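Local coordinates for sulfite reductase [ferredoxin] (Mycobacterium tuberculosis, PDB 1ZJ8), which probably reduces sulfite to sulfide with electrons from ferredoxin, using a siroheme and a [4Fe-4S] cluster, in the synthesis of sulfur-containing amino acids and cofactors, at residues 109-114 with 384-389; 139-144 with 176-181; 437-442 with 500-505. All coordinates share one frame; numbering follows the deposited sequence.

Interaction 1 of 3, residues 109-114 with 384-389; sequences VRCDGG and IRFTPY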
loop_
_atom_site.group_PDB
_atom_site.type_symbol
_atom_site.label_atom_id
_atom_site.label_comp_id
_atom_site.label_asym_id
_atom_site.label_seq_id
_atom_site.Cartn_x
_atom_site.Cartn_y
_atom_site.Cartn_z
ATOM N N VAL A 109 8.869 7.103 -4.369
ATOM C CA VAL A 109 9.620 7.681 -3.276
ATOM C C VAL A 109 9.282 6.962 -1.984
ATOM O O VAL A 109 8.110 6.827 -1.635
ATOM C CB VAL A 109 9.331 9.178 -3.110
ATOM C CG1 VAL A 109 10.235 9.775 -2.042
ATOM C CG2 VAL A 109 9.522 9.913 -4.448
ATOM N N ARG A 110 10.321 6.507 -1.283
ATOM C CA ARG A 110 10.179 5.780 -0.024
ATOM C C ARG A 110 9.896 6.732 1.146
ATOM O O ARG A 110 10.716 7.617 1.435
ATOM C CB ARG A 110 11.472 5.025 0.236
ATOM C CG ARG A 110 11.377 4.005 1.317
ATOM C CD ARG A 110 12.734 3.603 1.858
ATOM N NE ARG A 110 12.520 2.628 2.915
ATOM C CZ ARG A 110 12.410 1.321 2.719
ATOM N NH1 ARG A 110 12.577 0.790 1.513
ATOM N NH2 ARG A 110 12.167 0.520 3.746
ATOM N N CYS A 111 8.749 6.553 1.805
ATOM C CA CYS A 111 8.344 7.403 2.916
ATOM C C CYS A 111 7.953 6.599 4.155
ATOM O O CYS A 111 6.781 6.596 4.571
ATOM C CB CYS A 111 7.148 8.248 2.508
ATOM S SG CYS A 111 7.423 9.268 1.080
ATOM N N ASP A 112 8.932 5.949 4.769
ATOM C CA ASP A 112 8.657 5.112 5.931
ATOM C C ASP A 112 7.881 5.925 6.948
ATOM O O ASP A 112 8.218 7.084 7.218
ATOM C CB ASP A 112 9.948 4.525 6.500
ATOM C CG ASP A 112 10.693 3.694 5.456
ATOM O OD1 ASP A 112 10.618 2.455 5.526
ATOM O OD2 ASP A 112 11.293 4.280 4.518
ATOM N N GLY A 113 6.806 5.325 7.453
ATOM C CA GLY A 113 5.902 5.974 8.399
ATOM C C GLY A 113 5.103 7.154 7.861
ATOM O O GLY A 113 4.469 7.878 8.647
ATOM N N GLY A 114 5.150 7.359 6.535
ATOM C CA GLY A 114 4.457 8.470 5.855
ATOM C C GLY A 114 4.981 9.869 6.130
ATOM O O GLY A 114 4.483 10.821 5.566
ATOM N N ILE A 384 3.502 16.610 8.046
ATOM C CA ILE A 384 2.408 16.026 7.295
ATOM C C ILE A 384 2.736 14.537 7.123
ATOM O O ILE A 384 3.914 14.148 7.087
ATOM C CB ILE A 384 2.239 16.730 5.922
ATOM C CG1 ILE A 384 1.231 15.994 5.035
ATOM C CG2 ILE A 384 3.563 16.804 5.151
ATOM C CD1 ILE A 384 0.806 16.790 3.781
ATOM N N ARG A 385 1.693 13.716 7.044
ATOM C CA ARG A 385 1.838 12.280 6.870
ATOM C C ARG A 385 0.965 11.775 5.722
ATOM O O ARG A 385 -0.204 12.182 5.605
ATOM C CB ARG A 385 1.398 11.556 8.149
ATOM C CG ARG A 385 2.466 11.435 9.246
ATOM C CD ARG A 385 2.399 12.581 10.230
ATOM N NE ARG A 385 3.618 12.704 11.031
ATOM C CZ ARG A 385 3.850 12.072 12.184
ATOM N NH1 ARG A 385 2.965 11.249 12.726
ATOM N NH2 ARG A 385 4.984 12.296 12.820
ATOM N N PHE A 386 1.495 10.872 4.901
ATOM C CA PHE A 386 0.645 10.123 3.984
ATOM C C PHE A 386 0.047 8.908 4.709
ATOM O O PHE A 386 0.632 8.436 5.675
ATOM C CB PHE A 386 1.439 9.649 2.752
ATOM C CG PHE A 386 2.028 10.772 1.897
ATOM C CD1 PHE A 386 1.297 11.931 1.619
ATOM C CD2 PHE A 386 3.295 10.635 1.334
ATOM C CE1 PHE A 386 1.842 12.965 0.831
ATOM C CE2 PHE A 386 3.836 11.645 0.546
ATOM C CZ PHE A 386 3.105 12.819 0.292
ATOM N N THR A 387 -1.077 8.392 4.205
ATOM C CA THR A 387 -1.926 7.391 4.901
ATOM C C THR A 387 -1.879 6.047 4.185
ATOM O O THR A 387 -1.724 5.990 2.978
ATOM C CB THR A 387 -3.409 7.889 4.944
ATOM O OG1 THR A 387 -3.444 9.162 5.594
ATOM C CG2 THR A 387 -4.381 6.963 5.691
ATOM N N PRO A 388 -1.960 4.937 4.926
ATOM C CA PRO A 388 -2.155 3.674 4.198
ATOM C C PRO A 388 -3.514 3.500 3.508
ATOM O O PRO A 388 -3.812 2.406 3.044
ATOM C CB PRO A 388 -1.924 2.603 5.278
ATOM C CG PRO A 388 -1.234 3.341 6.434
ATOM C CD PRO A 388 -1.757 4.729 6.377
ATOM N N TYR A 389 -4.303 4.565 3.393
ATOM C CA TYR A 389 -5.580 4.528 2.667
ATOM C C TYR A 389 -5.617 5.612 1.599
ATOM O O TYR A 389 -6.700 6.066 1.197
ATOM C CB TYR A 389 -6.740 4.617 3.655
ATOM C CG TYR A 389 -6.841 3.332 4.454
ATOM C CD1 TYR A 389 -6.180 3.196 5.674
ATOM C CD2 TYR A 389 -7.540 2.222 3.951
ATOM C CE1 TYR A 389 -6.235 2.011 6.379
ATOM C CE2 TYR A 389 -7.603 1.039 4.656
ATOM C CZ TYR A 389 -6.953 0.939 5.867
ATOM O OH TYR A 389 -7.000 -0.237 6.582
#
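Gly-114 and Phe-386 meet through their backbones, their CA atoms 4.6 Å apart, and a single hydrogen bond joins the two segments. Phe-386 N gives its proton to Gly-114 O at 3.1 Å; the donor is tilted 29° from the plane of that carbonyl. The same oxygen receives a CA-H...O contact from Arg-385, whose CA is 3.3 Å from Gly-114 O. A type II beta turn from Cys-111 to Gly-114, closed by the bond from Gly-114 N to Cys-111 O, brings the carbonyl into position.

The side chain of Arg-385 runs outward from this point. Its CB is 4.1 Å from Gly-114 O, and CG, held beside its own backbone N, lies 4.1 Å from the preceding carbonyl oxygen, Gly-113 O. A bend at chi2 (92°) then sets CD off the straight path. At the tip, NH1 makes weak hydrogen bonds to the carbonyl oxygens of Pro-183 and Ala-185.

Beside the backbone pairing, the sulfur of Cys-111 approaches Phe-386 at the ring edge. Cys-111 SG is 4.3 Å from Phe-386 CE2 and lies close to the ring plane, 81° off its normal. Val-144 and Leu-116 also pack on this ring.

The glycine-rich turn leads into strand 115-116, which lies antiparallel to strand 384-386 at the border of a five-stranded sheet. One ferredoxin-like half domain thus lends a short strand to the sheet of the other. The chemistry is that of a backbone junction: one carbonyl receives an N-H and a CA-H together, the sulfur and ring add a largely apolar contact in a buried setting, and the arginine takes its charged end away to other carbonyls.

Interaction 2 of 3, residues 139-144 with 176-181; sequences SDRQNV and PRVVLG. With SRM (siroheme), chain E.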
loop_
_atom_site.group_PDB
_atom_site.type_symbol
_atom_site.label_atom_id
_atom_site.label_comp_id
_atom_site.label_asym_id
_atom_site.label_seq_id
_atom_site.Cartn_x
_atom_site.Cartn_y
_atom_site.Cartn_z
ATOM N N SER A 139 0.255 6.591 -2.744
ATOM C CA SER A 139 0.025 5.177 -2.701
ATOM C C SER A 139 -0.608 4.791 -1.346
ATOM O O SER A 139 -0.585 5.574 -0.387
ATOM C CB SER A 139 1.381 4.515 -2.894
ATOM O OG SER A 139 2.098 4.436 -1.669
ATOM N N ASP A 140 -1.169 3.584 -1.270
ATOM C CA ASP A 140 -1.756 3.086 -0.033
ATOM C C ASP A 140 -0.724 2.389 0.886
ATOM O O ASP A 140 -1.094 1.594 1.742
ATOM C CB ASP A 140 -2.915 2.161 -0.383
ATOM C CG ASP A 140 -2.455 0.867 -1.002
ATOM O OD1 ASP A 140 -1.239 0.657 -1.012
ATOM O OD2 ASP A 140 -3.298 0.053 -1.455
ATOM N N ARG A 141 0.566 2.669 0.682
ATOM C CA ARG A 141 1.629 2.320 1.633
ATOM C C ARG A 141 2.415 3.580 2.007
ATOM O O ARG A 141 3.583 3.496 2.340
ATOM C CB ARG A 141 2.616 1.297 1.043
ATOM C CG ARG A 141 2.154 -0.148 0.951
ATOM C CD ARG A 141 3.345 -1.094 0.780
ATOM N NE ARG A 141 4.064 -1.367 2.044
ATOM C CZ ARG A 141 3.615 -2.166 3.025
ATOM N NH1 ARG A 141 2.452 -2.794 2.912
ATOM N NH2 ARG A 141 4.335 -2.354 4.122
ATOM N N GLN A 142 1.771 4.743 1.912
ATOM C CA GLN A 142 2.292 6.044 2.407
ATOM C C GLN A 142 3.412 6.654 1.539
ATOM O O GLN A 142 4.046 7.624 1.950
ATOM C CB GLN A 142 2.693 5.969 3.890
ATOM C CG GLN A 142 1.612 5.365 4.796
ATOM C CD GLN A 142 2.009 5.331 6.282
ATOM O OE1 GLN A 142 2.437 4.285 6.810
ATOM N NE2 GLN A 142 1.849 6.476 6.965
ATOM N N ASN A 143 3.604 6.113 0.332
ATOM C CA ASN A 143 4.505 6.695 -0.676
ATOM C C ASN A 143 3.820 7.639 -1.702
ATOM O O ASN A 143 2.593 7.682 -1.832
ATOM C CB ASN A 143 5.195 5.562 -1.441
ATOM C CG ASN A 143 6.109 4.733 -0.554
ATOM O OD1 ASN A 143 6.655 5.244 0.428
ATOM N ND2 ASN A 143 6.284 3.448 -0.899
ATOM N N VAL A 144 4.637 8.406 -2.412
ATOM C CA VAL A 144 4.210 9.033 -3.647
ATOM C C VAL A 144 4.898 8.345 -4.783
ATOM O O VAL A 144 6.018 7.862 -4.632
ATOM C CB VAL A 144 4.575 10.507 -3.764
ATOM C CG1 VAL A 144 3.644 11.331 -2.933
ATOM C CG2 VAL A 144 6.004 10.737 -3.362
ATOM N N PRO A 176 13.046 -5.366 1.526
ATOM C CA PRO A 176 12.020 -4.669 2.340
ATOM C C PRO A 176 11.495 -3.359 1.758
ATOM O O PRO A 176 12.270 -2.440 1.429
ATOM C CB PRO A 176 12.725 -4.413 3.687
ATOM C CG PRO A 176 13.909 -5.337 3.696
ATOM C CD PRO A 176 14.332 -5.436 2.243
ATOM N N ARG A 177 10.172 -3.286 1.647
ATOM C CA ARG A 177 9.500 -2.108 1.122
ATOM C C ARG A 177 9.331 -1.133 2.270
ATOM O O ARG A 177 9.755 -1.427 3.383
ATOM C CB ARG A 177 8.137 -2.501 0.530
ATOM C CG ARG A 177 8.199 -3.623 -0.519
ATOM C CD ARG A 177 9.192 -3.245 -1.618
ATOM N NE ARG A 177 9.210 -4.157 -2.758
ATOM C CZ ARG A 177 8.304 -4.180 -3.731
ATOM N NH1 ARG A 177 7.238 -3.367 -3.722
ATOM N NH2 ARG A 177 8.454 -5.058 -4.716
ATOM N N VAL A 178 8.717 0.021 1.996
ATOM C CA VAL A 178 8.306 0.956 3.054
ATOM C C VAL A 178 7.835 0.273 4.343
ATOM O O VAL A 178 7.048 -0.658 4.319
ATOM C CB VAL A 178 7.106 1.858 2.633
ATOM C CG1 VAL A 178 7.565 3.176 2.096
ATOM C CG2 VAL A 178 6.200 1.145 1.669
ATOM N N VAL A 179 8.294 0.781 5.470
ATOM C CA VAL A 179 7.727 0.403 6.734
ATOM C C VAL A 179 6.550 1.332 7.011
ATOM O O VAL A 179 6.723 2.554 7.053
ATOM C CB VAL A 179 8.740 0.599 7.877
ATOM C CG1 VAL A 179 8.136 0.107 9.207
ATOM C CG2 VAL A 179 10.076 -0.088 7.562
ATOM N N LEU A 180 5.363 0.761 7.218
ATOM C CA LEU A 180 4.177 1.578 7.503
ATOM C C LEU A 180 4.201 2.105 8.956
ATOM O O LEU A 180 4.755 1.466 9.858
ATOM C CB LEU A 180 2.892 0.800 7.200
ATOM C CG LEU A 180 2.760 0.093 5.834
ATOM C CD1 LEU A 180 1.376 -0.569 5.696
ATOM C CD2 LEU A 180 3.008 1.036 4.690
ATOM N N GLY A 181 3.611 3.284 9.161
ATOM C CA GLY A 181 3.427 3.842 10.505
ATOM C C GLY A 181 2.107 4.581 10.679
ATOM O O GLY A 181 1.522 5.055 9.700
HETATM FE FE SRM E . 1.729 -3.307 -5.780
HETATM C CHA SRM E . 3.083 -4.798 -8.539
HETATM C CHB SRM E . 0.958 -0.622 -7.627
HETATM C CHC SRM E . 0.482 -1.874 -3.137
HETATM C CHD SRM E . 0.509 -6.362 -4.723
HETATM N NA SRM E . 2.147 -2.732 -7.649
HETATM C C1A SRM E . 2.820 -3.414 -8.602
HETATM C C2A SRM E . 3.266 -2.564 -9.751
HETATM C CMA SRM E . 4.696 -2.164 -9.553
HETATM C CDA SRM E . 2.986 -3.197 -11.086
HETATM C CEA SRM E . 4.103 -3.820 -11.861
HETATM O O3A SRM E . 4.699 -4.784 -11.370
HETATM O O4A SRM E . 4.435 -3.379 -12.971
HETATM C C3A SRM E . 2.351 -1.398 -9.592
HETATM C CAA SRM E . 2.976 -0.075 -9.883
HETATM C CBA SRM E . 2.707 0.120 -11.352
HETATM C CCA SRM E . 2.545 1.570 -11.676
HETATM O O1A SRM E . 1.908 2.298 -10.885
HETATM O O2A SRM E . 3.075 2.010 -12.725
HETATM C C4A SRM E . 1.802 -1.571 -8.218
HETATM N NB SRM E . 1.016 -1.508 -5.434
HETATM C C1B SRM E . 0.789 -0.479 -6.253
HETATM C C2B SRM E . 0.372 0.796 -5.574
HETATM C CMB SRM E . 0.975 2.040 -6.164
HETATM C CDB SRM E . -1.112 0.895 -5.692
HETATM C CEB SRM E . -1.786 2.086 -5.108
HETATM O O3B SRM E . -2.346 2.953 -5.813
HETATM O O4B SRM E . -1.760 2.189 -3.882
HETATM C C3B SRM E . 0.793 0.468 -4.158
HETATM C CAB SRM E . 2.233 0.845 -3.922
HETATM C CBB SRM E . 2.515 1.100 -2.473
HETATM C CCB SRM E . 3.993 1.243 -2.249
HETATM O O1B SRM E . 4.501 2.350 -2.088
HETATM O O2B SRM E . 4.724 0.259 -2.189
HETATM C C4B SRM E . 0.770 -1.035 -4.216
HETATM N NC SRM E . 0.620 -3.949 -4.333
HETATM C C1C SRM E . 0.343 -3.252 -3.212
HETATM C C2C SRM E . -0.437 -3.950 -2.301
HETATM C CDC SRM E . -1.162 -3.458 -1.093
HETATM C CEC SRM E . -0.491 -3.366 0.223
HETATM O O3C SRM E . 0.748 -3.526 0.307
HETATM O O4C SRM E . -1.234 -3.142 1.189
HETATM C C3C SRM E . -0.451 -5.211 -2.815
HETATM C CAC SRM E . -1.194 -6.282 -2.085
HETATM C CBC SRM E . -0.672 -6.811 -0.766
HETATM C CCC SRM E . 0.439 -7.808 -1.043
HETATM O O1C SRM E . 1.556 -7.417 -1.479
HETATM O O2C SRM E . 0.176 -9.021 -0.841
HETATM C C4C SRM E . 0.244 -5.206 -3.997
HETATM N ND SRM E . 2.076 -5.230 -6.310
HETATM C C1D SRM E . 1.330 -6.250 -5.860
HETATM C C2D SRM E . 1.453 -7.333 -6.751
HETATM C CAD SRM E . 1.309 -8.779 -6.310
HETATM C CBD SRM E . 2.537 -9.526 -5.892
HETATM C CCD SRM E . 2.499 -10.913 -5.317
HETATM O O1D SRM E . 2.871 -11.042 -4.129
HETATM O O2D SRM E . 2.106 -11.896 -6.001
HETATM C C3D SRM E . 2.307 -6.917 -7.758
HETATM C CDD SRM E . 3.081 -7.831 -8.669
HETATM C CED SRM E . 4.329 -8.567 -8.232
HETATM O O3D SRM E . 4.911 -8.277 -7.186
HETATM O O4D SRM E . 4.803 -9.486 -8.914
HETATM C C4D SRM E . 2.687 -5.616 -7.471
#
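The carboxamide of Gln-142 addresses both backbone polar atoms of Gly-181, much as the edge of a neighbouring strand would. Gly-181 N donates to Gln-142 OE1 at 2.8 Å, in the carbonyl plane and on a lone pair. The return bond, from Gln-142 NE2 to Gly-181 O, is weak at 3.1 Å, and the stronger partner of NE2 is the carbonyl oxygen of Phe-386. The Gln-142 chain, extended beyond CG, carries the carboxamide across to Gly-181.

Arg-141 makes the second link. Its chain bends at chi3 (79°), which turns NE aside, and the guanidinium ends between cofactor and protein. NH2 donates to Val-178 O at 3.2 Å, nearly along the C=O axis and in the guanidinium plane, while NH1 gives a proton to siroheme O3C, also at 3.2 Å, and another to Asn-234 OD1. Leu-180 crosses the arginine at about a right angle, its CD2 lying over one guanidinium face toward the rim and its CG 3.4 Å from Arg-141 NH2. The guanidinium thus donates to a siroheme carboxylate and to neutral protein oxygens, which probably helps balance its buried positive charge.

Asp-140 and Asn-143 of the same loop face the siroheme too. Asp-140 N donates to siroheme O4B at 3.0 Å, and Asn-143 ND2 lies near siroheme O1B, at a modelled separation too short to be trusted. Asn-143 OD1 accepts a proton from Cys-111 N.

Every residue touching across this contact is buried. Segment 139-144 is the loop joining strands 135-138 and 144-149, neighbours in a five-stranded antiparallel sheet that also takes in strand 363-365 of the second half domain; 176-181, a weakly bonded strand, is outermost in a six-stranded mixed sheet, running parallel to 219-224, whose Ala-222 packs against Leu-180.

Interaction 3 of 3, residues 437-442 with 500-505; sequences SFAETR and SVEGFQ. With SF4 (iron/sulfur cluster), chain D.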
loop_
_atom_site.group_PDB
_atom_site.type_symbol
_atom_site.label_atom_id
_atom_site.label_comp_id
_atom_site.label_asym_id
_atom_site.label_seq_id
_atom_site.Cartn_x
_atom_site.Cartn_y
_atom_site.Cartn_z
ATOM N N SER A 437 -2.369 -4.556 -15.971
ATOM C CA SER A 437 -3.808 -4.231 -15.833
ATOM C C SER A 437 -4.644 -4.578 -17.054
ATOM O O SER A 437 -4.187 -4.452 -18.186
ATOM C CB SER A 437 -3.975 -2.725 -15.591
ATOM O OG SER A 437 -2.791 -2.035 -16.004
ATOM N N PHE A 438 -5.887 -4.976 -16.802
ATOM C CA PHE A 438 -6.872 -5.222 -17.861
ATOM C C PHE A 438 -7.895 -4.072 -17.939
ATOM O O PHE A 438 -8.654 -3.963 -18.913
ATOM C CB PHE A 438 -7.565 -6.572 -17.635
ATOM C CG PHE A 438 -6.609 -7.707 -17.538
ATOM C CD1 PHE A 438 -5.783 -8.021 -18.617
ATOM C CD2 PHE A 438 -6.501 -8.441 -16.366
ATOM C CE1 PHE A 438 -4.860 -9.065 -18.538
ATOM C CE2 PHE A 438 -5.577 -9.500 -16.274
ATOM C CZ PHE A 438 -4.752 -9.809 -17.367
ATOM N N ALA A 439 -7.885 -3.202 -16.925
ATOM C CA ALA A 439 -8.835 -2.104 -16.847
ATOM C C ALA A 439 -8.241 -0.836 -16.254
ATOM O O ALA A 439 -7.173 -0.831 -15.606
ATOM C CB ALA A 439 -10.061 -2.508 -16.045
ATOM N N GLU A 440 -8.982 0.238 -16.500
ATOM C CA GLU A 440 -8.665 1.554 -16.006
ATOM C C GLU A 440 -9.281 1.724 -14.605
ATOM O O GLU A 440 -10.414 1.334 -14.348
ATOM C CB GLU A 440 -9.179 2.612 -16.993
ATOM C CG GLU A 440 -8.778 4.018 -16.642
ATOM C CD GLU A 440 -7.282 4.133 -16.404
ATOM O OE1 GLU A 440 -6.553 3.993 -17.416
ATOM O OE2 GLU A 440 -6.849 4.340 -15.225
ATOM N N THR A 441 -8.514 2.303 -13.696
ATOM C CA THR A 441 -8.907 2.360 -12.297
ATOM C C THR A 441 -8.803 3.767 -11.698
ATOM O O THR A 441 -9.804 4.285 -11.193
ATOM C CB THR A 441 -8.038 1.395 -11.457
ATOM O OG1 THR A 441 -6.654 1.605 -11.767
ATOM C CG2 THR A 441 -8.402 -0.038 -11.747
ATOM N N ARG A 442 -7.613 4.381 -11.758
ATOM C CA ARG A 442 -7.425 5.665 -11.092
ATOM C C ARG A 442 -8.183 6.804 -11.768
ATOM O O ARG A 442 -8.710 7.678 -11.081
ATOM C CB ARG A 442 -5.948 6.051 -10.881
ATOM C CG ARG A 442 -5.833 7.032 -9.673
ATOM C CD ARG A 442 -4.440 7.523 -9.281
ATOM N NE ARG A 442 -3.495 6.456 -8.961
ATOM C CZ ARG A 442 -3.552 5.650 -7.905
ATOM N NH1 ARG A 442 -4.532 5.733 -7.035
ATOM N NH2 ARG A 442 -2.623 4.721 -7.731
ATOM N N SER A 500 -14.750 -8.702 -26.759
ATOM C CA SER A 500 -14.260 -8.977 -25.405
ATOM C C SER A 500 -13.802 -7.652 -24.770
ATOM O O SER A 500 -12.926 -6.967 -25.314
ATOM C CB SER A 500 -13.137 -10.018 -25.400
ATOM O OG SER A 500 -13.165 -10.777 -24.195
ATOM N N VAL A 501 -14.402 -7.304 -23.629
ATOM C CA VAL A 501 -14.292 -5.952 -23.047
ATOM C C VAL A 501 -13.628 -5.948 -21.670
ATOM O O VAL A 501 -13.540 -6.991 -21.014
ATOM C CB VAL A 501 -15.708 -5.286 -22.901
ATOM C CG1 VAL A 501 -15.592 -3.776 -22.585
ATOM C CG2 VAL A 501 -16.552 -5.511 -24.158
ATOM N N GLU A 502 -13.159 -4.769 -21.249
ATOM C CA GLU A 502 -12.715 -4.542 -19.874
ATOM C C GLU A 502 -13.891 -4.478 -18.891
ATOM O O GLU A 502 -14.864 -3.755 -19.111
ATOM C CB GLU A 502 -11.773 -3.316 -19.776
ATOM C CG GLU A 502 -12.396 -1.894 -19.716
ATOM C CD GLU A 502 -11.395 -0.832 -19.202
ATOM O OE1 GLU A 502 -10.375 -0.564 -19.874
ATOM O OE2 GLU A 502 -11.622 -0.270 -18.109
ATOM N N GLY A 503 -13.790 -5.276 -17.828
ATOM C CA GLY A 503 -14.818 -5.389 -16.792
ATOM C C GLY A 503 -14.225 -5.955 -15.505
ATOM O O GLY A 503 -13.010 -6.097 -15.377
ATOM N N PHE A 504 -15.082 -6.280 -14.541
ATOM C CA PHE A 504 -14.632 -6.588 -13.186
ATOM C C PHE A 504 -15.369 -7.795 -12.598
ATOM O O PHE A 504 -16.568 -7.983 -12.822
ATOM C CB PHE A 504 -14.815 -5.348 -12.277
ATOM C CG PHE A 504 -14.020 -4.139 -12.726
ATOM C CD1 PHE A 504 -14.558 -3.223 -13.630
ATOM C CD2 PHE A 504 -12.732 -3.932 -12.271
ATOM C CE1 PHE A 504 -13.827 -2.128 -14.066
ATOM C CE2 PHE A 504 -12.007 -2.840 -12.706
ATOM C CZ PHE A 504 -12.561 -1.938 -13.608
ATOM N N GLN A 505 -14.614 -8.617 -11.871
ATOM C CA GLN A 505 -15.159 -9.654 -11.003
ATOM C C GLN A 505 -15.357 -8.998 -9.640
ATOM O O GLN A 505 -14.571 -8.139 -9.249
ATOM C CB GLN A 505 -14.167 -10.838 -10.910
ATOM C CG GLN A 505 -14.678 -12.131 -10.186
ATOM C CD GLN A 505 -13.640 -13.313 -10.200
ATOM O OE1 GLN A 505 -13.057 -13.668 -9.167
ATOM N NE2 GLN A 505 -13.425 -13.906 -11.379
HETATM FE FE1 SF4 D . -2.540 -4.939 -11.027
HETATM FE FE2 SF4 D . -1.432 -3.345 -9.102
HETATM FE FE3 SF4 D . -1.174 -2.698 -11.749
HETATM FE FE4 SF4 D . -3.498 -2.417 -10.346
HETATM S S1 SF4 D . -1.541 -1.250 -10.008
HETATM S S2 SF4 D . -3.275 -3.333 -12.475
HETATM S S3 SF4 D . -3.520 -4.297 -9.035
HETATM S S4 SF4 D . -0.289 -4.554 -10.721
#
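Glu-502 and Phe-504 extend from the same strand, two residues apart, and both reach Ala-439 in the loop, whose touching part, 438-440, runs at 88° to 502-504 of the strand. Glu-502 places CG in the crowded position between its backbone N and carbonyl carbon (chi1 81°), and from there the chain continues extended. Its CB rests 3.3 Å from Phe-438 O, while OE2 reaches forward to accept the proton of Glu-440 N at 3.1 Å. This bond is nearly straight, 174° at the hydrogen, and meets the oxygen on its syn side, somewhat out of the carboxylate plane.

Ala-439 turns its methyl toward the strand. The CB of Ala-439 is 3.4 Å from Glu-502 OE2 and 3.5 Å from Phe-504 CZ, so it touches the acid and the ring at once. Phe-504 presents CZ to the loop; Glu-440 O lies at the ring edge, in plane, 4.0 Å from that atom. Further along, Glu-440 curls back so that its own OE2 accepts Thr-441 N from above the carboxylate plane.

The loop leads from the cluster-binding region into helix 442-455. Ser-437 CB lies 3.3 Å from sulfur S2 of the iron-sulfur cluster, and Arg-442, at the other end, donates to a siroheme carboxylate.

The contact pairs one acid with one backbone N-H beside an apolar patch. Two glutamates come near each other here without their charged oxygens touching, and each finds an N-H donor in the loop, which would probably ease their mutual repulsion and favour the ionised forms.

From the N terminus, segment 109-114 opens the widest loop, which interaction 1 closes only at 384-389. Interaction 2, joining 139-144 to 176-181, is nested wholly inside it, yet the two centres are only 6 Å apart and the contacts touch, partly through a probable hydrogen bond from Gly-113 N to Val-179 O. Together they gather both ferredoxin-like half domains and the edge strand of the first mixed sheet beside the siroheme. Interaction 3 follows in series and closes a separate loop, far shorter than that of interaction 1, within the second 4Fe-4S domain, about 25 Å between centres from interaction 2; it ties the cluster-side loop to strand 500-508.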